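Local coordinates for protein putative rhamnosidase (Streptomyces avermitilis, PDB 3W5M) that hydrolyses terminal non-reducing alpha-L-rhamnose residues from alpha-L-rhamnosides such as naringin, rutin, hesperidin and gum arabic, at residues A155-V163 with E270-A281; A299-H307 with D420-A431. One frame throughout, in Å; residues are numbered along the deposited sequence. Where two conformers were deposited one is given.

Interaction 1 (A155-V163 with E270-A281); sequences ATRWFRRTV and EPDFDDSGWPAA
Arg160 carries this contact, reaching from the strand into the loop 270-281. Arg160 NE donates to Asp275 OD2 at 2.8 Å, and the bond is nearly straight, 167° at the hydrogen. The oxygen lies in the guanidinium plane, but NE meets it from above the carboxylate plane. Carboxylate and guanidinium are therefore tilted against each other, and only NE bonds this carboxylate within the contact, through OD2. At the far edge Arg160 NH1 donates to Glu270 O at 2.7 Å. Arg160 NH2 adds a weak bond to Pro271 O at 3.4 Å. The arm bends at its third torsion (chi3 50°), which turns the guanidinium off the line of the extended CB-CG-CD chain and lays its edge against these carbonyls. NH1 also bonds the backbone oxygen of Trp268, two residues before Glu270.

Glu270 to Phe273 and Asp275 to Trp278 are both type I turns. Arg160 thus pins one turn and the start of the next to strand 156-165, in a five-stranded antiparallel sheet of the rhamnose-binding module CBM67. Lys258, on the edge strand 258-260, bonds the carbonyls of Asp275 and Trp278.

Phe273 CB sits over one face of the guanidinium, 3.5 Å from Arg160 NH1. Trp278 stands with its ring almost perpendicular to the guanidinium. Its CZ3-CH2 side packs on the aliphatic part of the arm, CZ3 lying 3.6 Å from Arg160 CG. The same ring reaches Trp158, whose CB is 4.1 Å from Trp278 CH2. Phe159 points to the other side of the strand, where Ala281 CB touches its ring edge at 4.2 Å from CD2.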
loop_
_atom_site.group_PDB
_atom_site.type_symbol
_atom_site.label_atom_id
_atom_site.label_comp_id
_atom_site.label_asym_id
_atom_site.label_seq_id
_atom_site.Cartn_x
_atom_site.Cartn_y
_atom_site.Cartn_z
ATOM N N ALA A 155 -21.263 -35.186 -17.741
ATOM C CA ALA A 155 -20.988 -36.500 -17.206
ATOM C C ALA A 155 -19.518 -36.626 -16.821
ATOM O O ALA A 155 -18.706 -35.732 -17.109
ATOM C CB ALA A 155 -21.381 -37.557 -18.228
ATOM N N THR A 156 -19.205 -37.724 -16.139
ATOM C CA THR A 156 -17.823 -38.106 -15.819
ATOM C C THR A 156 -17.334 -39.136 -16.831
ATOM O O THR A 156 -18.100 -40.021 -17.238
ATOM C CB THR A 156 -17.750 -38.641 -14.376
ATOM O OG1 THR A 156 -18.217 -37.615 -13.505
ATOM C CG2 THR A 156 -16.302 -39.060 -13.953
ATOM N N ARG A 157 -16.075 -39.004 -17.257
ATOM C CA ARG A 157 -15.423 -40.004 -18.115
ATOM C C ARG A 157 -14.110 -40.429 -17.447
ATOM O O ARG A 157 -13.575 -39.694 -16.618
ATOM C CB ARG A 157 -15.180 -39.476 -19.520
ATOM C CG ARG A 157 -16.475 -39.002 -20.194
ATOM C CD ARG A 157 -17.356 -40.179 -20.543
ATOM N NE ARG A 157 -18.601 -39.811 -21.231
ATOM C CZ ARG A 157 -19.830 -39.975 -20.731
ATOM N NH1 ARG A 157 -20.023 -40.478 -19.507
ATOM N NH2 ARG A 157 -20.904 -39.642 -21.483
ATOM N N TRP A 158 -13.648 -41.628 -17.785
ATOM C CA TRP A 158 -12.480 -42.222 -17.125
ATOM C C TRP A 158 -11.415 -42.527 -18.176
ATOM O O TRP A 158 -11.751 -42.907 -19.323
ATOM C CB TRP A 158 -12.922 -43.496 -16.379
ATOM C CG TRP A 158 -13.867 -43.193 -15.236
ATOM C CD1 TRP A 158 -13.530 -42.973 -13.931
ATOM C CD2 TRP A 158 -15.302 -43.055 -15.308
ATOM N NE1 TRP A 158 -14.656 -42.711 -13.187
ATOM C CE2 TRP A 158 -15.754 -42.746 -14.008
ATOM C CE3 TRP A 158 -16.245 -43.160 -16.351
ATOM C CZ2 TRP A 158 -17.111 -42.546 -13.708
ATOM C CZ3 TRP A 158 -17.584 -42.947 -16.067
ATOM C CH2 TRP A 158 -18.008 -42.642 -14.750
ATOM N N PHE A 159 -10.143 -42.387 -17.791
ATOM C CA PHE A 159 -9.014 -42.484 -18.716
ATOM C C PHE A 159 -7.858 -43.201 -18.055
ATOM O O PHE A 159 -7.590 -42.957 -16.861
ATOM C CB PHE A 159 -8.521 -41.089 -19.097
ATOM C CG PHE A 159 -9.603 -40.232 -19.711
ATOM C CD1 PHE A 159 -10.503 -39.578 -18.879
ATOM C CD2 PHE A 159 -9.768 -40.144 -21.098
ATOM C CE1 PHE A 159 -11.544 -38.815 -19.412
ATOM C CE2 PHE A 159 -10.802 -39.365 -21.630
ATOM C CZ PHE A 159 -11.677 -38.717 -20.796
ATOM N N ARG A 160 -7.178 -44.022 -18.850
ATOM C CA ARG A 160 -5.977 -44.731 -18.414
ATOM C C ARG A 160 -4.889 -44.693 -19.458
ATOM O O ARG A 160 -5.169 -44.703 -20.670
ATOM C CB ARG A 160 -6.307 -46.209 -18.146
ATOM C CG ARG A 160 -7.051 -46.481 -16.847
ATOM C CD ARG A 160 -7.428 -47.964 -16.676
ATOM N NE ARG A 160 -6.302 -48.883 -16.889
ATOM C CZ ARG A 160 -5.485 -49.306 -15.930
ATOM N NH1 ARG A 160 -5.653 -48.908 -14.680
ATOM N NH2 ARG A 160 -4.500 -50.158 -16.226
ATOM N N ARG A 161 -3.644 -44.700 -18.985
ATOM C CA ARG A 161 -2.499 -44.906 -19.864
ATOM C C ARG A 161 -1.358 -45.514 -19.078
ATOM O O ARG A 161 -1.028 -45.090 -17.985
ATOM C CB ARG A 161 -2.028 -43.624 -20.559
ATOM C CG ARG A 161 -1.001 -43.895 -21.653
ATOM C CD ARG A 161 -0.607 -42.662 -22.445
ATOM N NE ARG A 161 0.574 -42.921 -23.264
ATOM C CZ ARG A 161 1.120 -42.032 -24.081
ATOM N NH1 ARG A 161 0.586 -40.820 -24.204
ATOM N NH2 ARG A 161 2.193 -42.366 -24.787
ATOM N N THR A 162 -0.794 -46.559 -19.652
ATOM C CA THR A 162 0.420 -47.151 -19.093
ATOM C C THR A 162 1.579 -46.759 -19.983
ATOM O O THR A 162 1.552 -47.043 -21.180
ATOM C CB THR A 162 0.312 -48.682 -18.978
ATOM O OG1 THR A 162 -0.758 -48.997 -18.084
ATOM C CG2 THR A 162 1.631 -49.270 -18.437
ATOM N N VAL A 163 2.580 -46.109 -19.383
ATOM C CA VAL A 163 3.770 -45.603 -20.098
ATOM C C VAL A 163 5.069 -46.128 -19.503
ATOM O O VAL A 163 5.197 -46.256 -18.281
ATOM C CB VAL A 163 3.831 -44.059 -20.106
ATOM C CG1 VAL A 163 2.886 -43.510 -21.153
ATOM C CG2 VAL A 163 3.566 -43.452 -18.722
ATOM N N GLU A 270 -5.423 -48.859 -10.858
ATOM C CA GLU A 270 -4.222 -49.688 -10.582
ATOM C C GLU A 270 -3.544 -50.205 -11.831
ATOM O O GLU A 270 -4.200 -50.379 -12.876
ATOM C CB GLU A 270 -4.550 -50.900 -9.691
ATOM C CG GLU A 270 -5.351 -50.607 -8.443
ATOM C CD GLU A 270 -4.578 -49.855 -7.378
ATOM O OE1 GLU A 270 -3.345 -49.722 -7.498
ATOM O OE2 GLU A 270 -5.219 -49.388 -6.418
ATOM N N PRO A 271 -2.233 -50.499 -11.731
ATOM C CA PRO A 271 -1.520 -51.024 -12.883
ATOM C C PRO A 271 -2.175 -52.210 -13.598
ATOM O O PRO A 271 -2.211 -52.208 -14.833
ATOM C CB PRO A 271 -0.161 -51.414 -12.300
ATOM C CG PRO A 271 0.058 -50.397 -11.232
ATOM C CD PRO A 271 -1.304 -50.127 -10.637
ATOM N N ASP A 272 -2.688 -53.196 -12.860
ATOM C CA ASP A 272 -3.077 -54.463 -13.509
ATOM C C ASP A 272 -4.552 -54.596 -13.904
ATOM O O ASP A 272 -5.027 -55.688 -14.240
ATOM C CB ASP A 272 -2.604 -55.671 -12.682
ATOM C CG ASP A 272 -1.104 -55.934 -12.836
ATOM O OD1 ASP A 272 -0.513 -55.460 -13.835
ATOM O OD2 ASP A 272 -0.521 -56.625 -11.957
ATOM N N PHE A 273 -5.253 -53.470 -13.906
ATOM C CA PHE A 273 -6.666 -53.410 -14.260
ATOM C C PHE A 273 -6.830 -53.687 -15.749
ATOM O O PHE A 273 -5.999 -53.246 -16.553
ATOM C CB PHE A 273 -7.183 -52.012 -13.934
ATOM C CG PHE A 273 -8.619 -51.812 -14.278
ATOM C CD1 PHE A 273 -9.614 -52.215 -13.409
ATOM C CD2 PHE A 273 -8.970 -51.243 -15.500
ATOM C CE1 PHE A 273 -10.952 -52.039 -13.735
ATOM C CE2 PHE A 273 -10.298 -51.060 -15.837
ATOM C CZ PHE A 273 -11.288 -51.462 -14.955
ATOM N N ASP A 274 -7.893 -54.389 -16.142
ATOM C CA ASP A 274 -8.034 -54.690 -17.559
ATOM C C ASP A 274 -8.815 -53.601 -18.314
ATOM O O ASP A 274 -10.011 -53.472 -18.140
ATOM C CB ASP A 274 -8.699 -56.037 -17.801
ATOM C CG ASP A 274 -8.953 -56.283 -19.296
ATOM O OD1 ASP A 274 -8.113 -55.861 -20.127
ATOM O OD2 ASP A 274 -9.995 -56.865 -19.634
ATOM N N ASP A 275 -8.127 -52.852 -19.156
ATOM C CA ASP A 275 -8.807 -51.797 -19.915
ATOM C C ASP A 275 -8.752 -52.168 -21.386
ATOM O O ASP A 275 -8.914 -51.316 -22.277
ATOM C CB ASP A 275 -8.161 -50.435 -19.643
ATOM C CG ASP A 275 -6.686 -50.413 -19.982
ATOM O OD1 ASP A 275 -6.211 -51.357 -20.634
ATOM O OD2 ASP A 275 -5.982 -49.454 -19.601
ATOM N N SER A 276 -8.505 -53.444 -21.668
ATOM C CA SER A 276 -8.327 -53.816 -23.068
ATOM C C SER A 276 -9.609 -53.599 -23.904
ATOM O O SER A 276 -9.510 -53.386 -25.113
ATOM C CB SER A 276 -7.719 -55.220 -23.226
ATOM O OG SER A 276 -8.622 -56.210 -22.814
ATOM N N GLY A 277 -10.773 -53.586 -23.257
ATOM C CA GLY A 277 -12.062 -53.310 -23.922
ATOM C C GLY A 277 -12.454 -51.839 -24.008
ATOM O O GLY A 277 -13.511 -51.505 -24.556
ATOM N N TRP A 278 -11.622 -50.941 -23.464
ATOM C CA TRP A 278 -11.891 -49.483 -23.479
ATOM C C TRP A 278 -11.443 -48.930 -24.847
ATOM O O TRP A 278 -10.354 -49.262 -25.309
ATOM C CB TRP A 278 -11.062 -48.773 -22.390
ATOM C CG TRP A 278 -11.490 -48.967 -20.941
ATOM C CD1 TRP A 278 -12.244 -49.985 -20.413
ATOM C CD2 TRP A 278 -11.140 -48.118 -19.848
ATOM N NE1 TRP A 278 -12.404 -49.803 -19.065
ATOM C CE2 TRP A 278 -11.719 -48.672 -18.689
ATOM C CE3 TRP A 278 -10.373 -46.935 -19.739
ATOM C CZ2 TRP A 278 -11.575 -48.080 -17.422
ATOM C CZ3 TRP A 278 -10.226 -46.335 -18.499
ATOM C CH2 TRP A 278 -10.840 -46.909 -17.342
ATOM N N PRO A 279 -12.264 -48.087 -25.504
ATOM C CA PRO A 279 -11.823 -47.456 -26.748
ATOM C C PRO A 279 -10.715 -46.444 -26.513
ATOM O O PRO A 279 -10.517 -45.987 -25.370
ATOM C CB PRO A 279 -13.072 -46.698 -27.224
ATOM C CG PRO A 279 -13.942 -46.566 -26.025
ATOM C CD PRO A 279 -13.645 -47.726 -25.140
ATOM N N ALA A 280 -9.998 -46.075 -27.571
ATOM C CA ALA A 280 -9.017 -44.999 -27.483
ATOM C C ALA A 280 -9.718 -43.676 -27.151
ATOM O O ALA A 280 -10.829 -43.421 -27.632
ATOM C CB ALA A 280 -8.263 -44.849 -28.800
ATOM N N ALA A 281 -9.070 -42.841 -26.332
ATOM C CA ALA A 281 -9.522 -41.481 -26.127
ATOM C C ALA A 281 -9.519 -40.733 -27.465
ATOM O O ALA A 281 -8.734 -41.060 -28.368
ATOM C CB ALA A 281 -8.644 -40.763 -25.106
#

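Interaction 2 (A299-H307 with D420-A431); sequences ASAANQLRH and DWRAASGPIVSA
His307 stacks on Trp421. The imidazole and the five-membered ring of the indole form an offset stack, with centroids 4.6 Å apart and planes 14° apart. His307 CB makes a CH-pi contact over the same indole ring, 3.4 Å from its centroid. CG of His307 stands anti to the backbone N (chi1 177°), which carries the imidazole over the NE1-CD1 side of the indole. A water joins His307 ND1 to Asp420 O. At its six-membered end the indole meets Leu305, whose CB is 4.1 Å from Trp421 CE3. An alanine in place of Trp421 would probably leave His307 without its stacking partner and open a gap beside Leu305.

Strands 303-307 and 422-424 run antiparallel. Gln304 with Ala424 and Arg306 with Arg422 are hydrogen-bonded pairs. Leu305 with Ala423 is the non-hydrogen-bonded pair between them. The strands are inner members of an antiparallel sheet, with strand 368-377 beyond the first and strand 459-463 beyond the second. Residues 420-431 belong to the alpha-L-rhamnosidase N-terminal domain family. Around Gly426 the chain changes course. One water bridges there, donating to Ala302 O and Ser425 O and accepting from Ile428 N. Ala302 N still reaches Ile428 O at 3.2 Å, and Ala302 CB packs on Ile428 CG2 at 3.8 Å. Ala431 N bonds Ser300 O at 2.8 Å. Val429 and Ser430 form a classic beta bulge opposite Thr438.

Gln304 extends past Gly426 to Pro427, its NE2 3.2 Å from Pro427 CD. Gly426 CA packs against that amide, 3.7 Å from Gln304 CD. Thr445 and Tyr375 hold the amide, bonding OE1 and NE2. Trp421 NE1 is held by Thr416 O. Arg306 NE donates to Trp448 O, its NH1 forms a salt bridge with Asp455, and Asp455 O accepts from Arg422 NE.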
loop_
_atom_site.group_PDB
_atom_site.type_symbol
_atom_site.label_atom_id
_atom_site.label_comp_id
_atom_site.label_asym_id
_atom_site.label_seq_id
_atom_site.Cartn_x
_atom_site.Cartn_y
_atom_site.Cartn_z
ATOM N N ALA A 299 3.933 -19.569 -13.673
ATOM C CA ALA A 299 5.060 -19.812 -12.778
ATOM C C ALA A 299 5.394 -18.465 -12.142
ATOM O O ALA A 299 5.311 -17.432 -12.784
ATOM C CB ALA A 299 6.258 -20.376 -13.536
ATOM N N SER A 300 5.739 -18.472 -10.869
ATOM C CA SER A 300 6.000 -17.234 -10.178
ATOM C C SER A 300 7.295 -17.302 -9.380
ATOM O O SER A 300 7.350 -16.772 -8.292
ATOM C CB SER A 300 4.828 -16.933 -9.239
ATOM O OG SER A 300 3.635 -16.700 -9.978
ATOM N N ALA A 301 8.342 -17.929 -9.917
ATOM C CA ALA A 301 9.561 -18.085 -9.124
ATOM C C ALA A 301 10.248 -16.727 -8.965
ATOM O O ALA A 301 10.022 -15.827 -9.788
ATOM C CB ALA A 301 10.500 -19.084 -9.786
ATOM N N ALA A 302 11.018 -16.566 -7.880
ATOM C CA ALA A 302 11.953 -15.438 -7.697
ATOM C C ALA A 302 13.303 -16.000 -7.976
ATOM O O ALA A 302 13.922 -16.604 -7.087
ATOM C CB ALA A 302 11.923 -14.891 -6.292
ATOM N N ASN A 303 13.744 -15.874 -9.219
ATOM C CA ASN A 303 15.042 -16.471 -9.616
ATOM C C ASN A 303 16.256 -15.717 -9.139
ATOM O O ASN A 303 16.177 -14.551 -8.798
ATOM C CB ASN A 303 15.102 -16.627 -11.141
ATOM C CG ASN A 303 14.135 -17.680 -11.664
ATOM O OD1 ASN A 303 14.266 -18.857 -11.383
ATOM N ND2 ASN A 303 13.146 -17.250 -12.425
ATOM N N GLN A 304 17.406 -16.394 -9.109
ATOM C CA GLN A 304 18.671 -15.774 -8.789
ATOM C C GLN A 304 19.456 -15.356 -10.036
ATOM O O GLN A 304 19.579 -16.132 -10.972
ATOM C CB GLN A 304 19.509 -16.763 -7.980
ATOM C CG GLN A 304 18.852 -17.122 -6.641
ATOM C CD GLN A 304 19.666 -18.136 -5.846
ATOM O OE1 GLN A 304 20.492 -18.893 -6.404
ATOM N NE2 GLN A 304 19.402 -18.200 -4.547
ATOM N N LEU A 305 19.960 -14.126 -10.038
ATOM C CA LEU A 305 20.780 -13.604 -11.147
ATOM C C LEU A 305 22.092 -13.100 -10.572
ATOM O O LEU A 305 22.115 -12.537 -9.481
ATOM C CB LEU A 305 20.027 -12.499 -11.892
ATOM C CG LEU A 305 18.897 -12.896 -12.850
ATOM C CD1 LEU A 305 17.688 -13.515 -12.182
ATOM C CD2 LEU A 305 18.435 -11.603 -13.537
ATOM N N ARG A 306 23.211 -13.325 -11.261
ATOM C CA ARG A 306 24.483 -12.892 -10.691
ATOM C C ARG A 306 25.508 -12.611 -11.760
ATOM O O ARG A 306 25.394 -13.115 -12.881
ATOM C CB ARG A 306 25.088 -13.947 -9.739
ATOM C CG ARG A 306 25.591 -15.196 -10.459
ATOM C CD ARG A 306 26.068 -16.268 -9.463
ATOM N NE ARG A 306 26.985 -15.762 -8.434
ATOM C CZ ARG A 306 28.312 -15.713 -8.539
ATOM N NH1 ARG A 306 28.908 -16.080 -9.665
ATOM N NH2 ARG A 306 29.030 -15.260 -7.520
ATOM N N HIS A 307 26.513 -11.852 -11.350
ATOM C CA HIS A 307 27.628 -11.471 -12.191
ATOM C C HIS A 307 28.874 -11.254 -11.338
ATOM O O HIS A 307 28.851 -10.439 -10.401
ATOM C CB HIS A 307 27.269 -10.184 -12.902
ATOM C CG HIS A 307 28.365 -9.636 -13.761
ATOM N ND1 HIS A 307 28.951 -10.358 -14.779
ATOM C CD2 HIS A 307 28.955 -8.418 -13.775
ATOM C CE1 HIS A 307 29.863 -9.613 -15.380
ATOM N NE2 HIS A 307 29.897 -8.436 -14.782
ATOM N N ASP A 420 26.036 -10.990 -20.051
ATOM C CA ASP A 420 27.024 -11.860 -19.420
ATOM C C ASP A 420 26.571 -12.413 -18.032
ATOM O O ASP A 420 27.236 -13.282 -17.449
ATOM C CB ASP A 420 28.406 -11.185 -19.372
ATOM C CG ASP A 420 28.364 -9.699 -18.903
ATOM O OD1 ASP A 420 27.275 -9.037 -18.848
ATOM O OD2 ASP A 420 29.470 -9.178 -18.613
ATOM N N TRP A 421 25.443 -11.930 -17.502
ATOM C CA TRP A 421 24.938 -12.427 -16.207
ATOM C C TRP A 421 24.419 -13.864 -16.316
ATOM O O TRP A 421 24.024 -14.331 -17.392
ATOM C CB TRP A 421 23.798 -11.493 -15.682
ATOM C CG TRP A 421 24.286 -10.164 -15.131
ATOM C CD1 TRP A 421 25.147 -9.262 -15.748
ATOM C CD2 TRP A 421 23.913 -9.568 -13.892
ATOM N NE1 TRP A 421 25.342 -8.169 -14.948
ATOM C CE2 TRP A 421 24.597 -8.330 -13.798
ATOM C CE3 TRP A 421 23.074 -9.968 -12.828
ATOM C CZ2 TRP A 421 24.456 -7.482 -12.698
ATOM C CZ3 TRP A 421 22.928 -9.116 -11.743
ATOM C CH2 TRP A 421 23.618 -7.896 -11.680
ATOM N N ARG A 422 24.388 -14.580 -15.190
ATOM C CA ARG A 422 23.941 -15.963 -15.184
ATOM C C ARG A 422 22.813 -16.132 -14.153
ATOM O O ARG A 422 22.736 -15.354 -13.228
ATOM C CB ARG A 422 25.138 -16.878 -14.898
ATOM C CG ARG A 422 26.115 -16.813 -16.075
ATOM C CD ARG A 422 27.364 -17.638 -15.900
ATOM N NE ARG A 422 27.139 -19.077 -15.996
ATOM C CZ ARG A 422 26.794 -19.740 -17.100
ATOM N NH1 ARG A 422 26.581 -19.106 -18.250
ATOM N NH2 ARG A 422 26.655 -21.056 -17.043
ATOM N N ALA A 423 21.973 -17.129 -14.370
ATOM C CA ALA A 423 20.737 -17.338 -13.616
ATOM C C ALA A 423 20.541 -18.774 -13.181
ATOM O O ALA A 423 21.002 -19.720 -13.849
ATOM C CB ALA A 423 19.539 -16.844 -14.430
ATOM N N ALA A 424 19.847 -18.942 -12.050
ATOM C CA ALA A 424 19.475 -20.259 -11.512
ATOM C C ALA A 424 18.175 -20.105 -10.750
ATOM O O ALA A 424 17.853 -18.991 -10.298
ATOM C CB ALA A 424 20.546 -20.791 -10.593
ATOM N N SER A 425 17.465 -21.217 -10.555
ATOM C CA SER A 425 16.182 -21.192 -9.829
ATOM C C SER A 425 16.358 -20.840 -8.348
ATOM O O SER A 425 15.610 -20.018 -7.818
ATOM C CB SER A 425 15.423 -22.513 -10.027
ATOM O OG SER A 425 16.290 -23.604 -9.793
ATOM N N GLY A 426 17.356 -21.424 -7.680
ATOM C CA GLY A 426 17.541 -21.141 -6.245
ATOM C C GLY A 426 16.357 -21.627 -5.399
ATOM O O GLY A 426 15.572 -22.412 -5.872
ATOM N N PRO A 427 16.218 -21.125 -4.153
ATOM C CA PRO A 427 15.230 -21.704 -3.241
ATOM C C PRO A 427 13.810 -21.114 -3.320
ATOM O O PRO A 427 12.858 -21.722 -2.805
ATOM C CB PRO A 427 15.818 -21.393 -1.874
ATOM C CG PRO A 427 16.606 -20.152 -2.050
ATOM C CD PRO A 427 17.068 -20.123 -3.491
ATOM N N ILE A 428 13.657 -19.936 -3.923
ATOM C CA ILE A 428 12.311 -19.336 -3.914
ATOM C C ILE A 428 11.480 -19.837 -5.089
ATOM O O ILE A 428 11.503 -19.256 -6.191
ATOM C CB ILE A 428 12.357 -17.789 -3.867
ATOM C CG1 ILE A 428 13.406 -17.351 -2.863
ATOM C CG2 ILE A 428 10.966 -17.275 -3.494
ATOM C CD1 ILE A 428 13.616 -15.851 -2.684
ATOM N N VAL A 429 10.736 -20.915 -4.828
ATOM C CA VAL A 429 9.997 -21.673 -5.830
ATOM C C VAL A 429 8.822 -20.869 -6.368
ATOM O O VAL A 429 8.522 -20.880 -7.572
ATOM C CB VAL A 429 9.495 -22.995 -5.189
ATOM C CG1 VAL A 429 8.666 -23.801 -6.163
ATOM C CG2 VAL A 429 10.702 -23.811 -4.701
ATOM N N SER A 430 8.169 -20.137 -5.483
ATOM C CA SER A 430 7.028 -19.343 -5.891
ATOM C C SER A 430 6.970 -18.091 -5.022
ATOM O O SER A 430 7.253 -18.142 -3.827
ATOM C CB SER A 430 5.767 -20.176 -5.717
ATOM O OG SER A 430 4.675 -19.487 -6.264
ATOM N N ALA A 431 6.629 -16.947 -5.608
ATOM C CA ALA A 431 6.555 -15.727 -4.807
ATOM C C ALA A 431 5.465 -14.846 -5.395
ATOM O O ALA A 431 5.611 -14.340 -6.518
ATOM C CB ALA A 431 7.876 -14.999 -4.826
HETATM O O HOH W 1 6.091 -20.673 -9.366
HETATM O O HOH W 2 15.304 -18.456 -5.711
HETATM O O HOH W 3 28.717 -12.924 -15.146
#

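The two contacts follow each other along the chain and do not touch. Their centres are 40 Å apart, and their nearest atoms about 24 Å. Interaction 1 lies within CBM67, with its centre 51 Å from the centre of the chain. Interaction 2 lies further in, at 26 Å. The first is a loop held to a strand chiefly by one arginine, whereas the second is mostly backbone pairing of strands. Interaction 1 is closer to a ligand site: the Phe159 side chain is about 13 Å from the calcium ion needed for rhamnose binding, and about 10 Å from that of Asn228, which binds it. Interaction 2 lies away from the annotated sites.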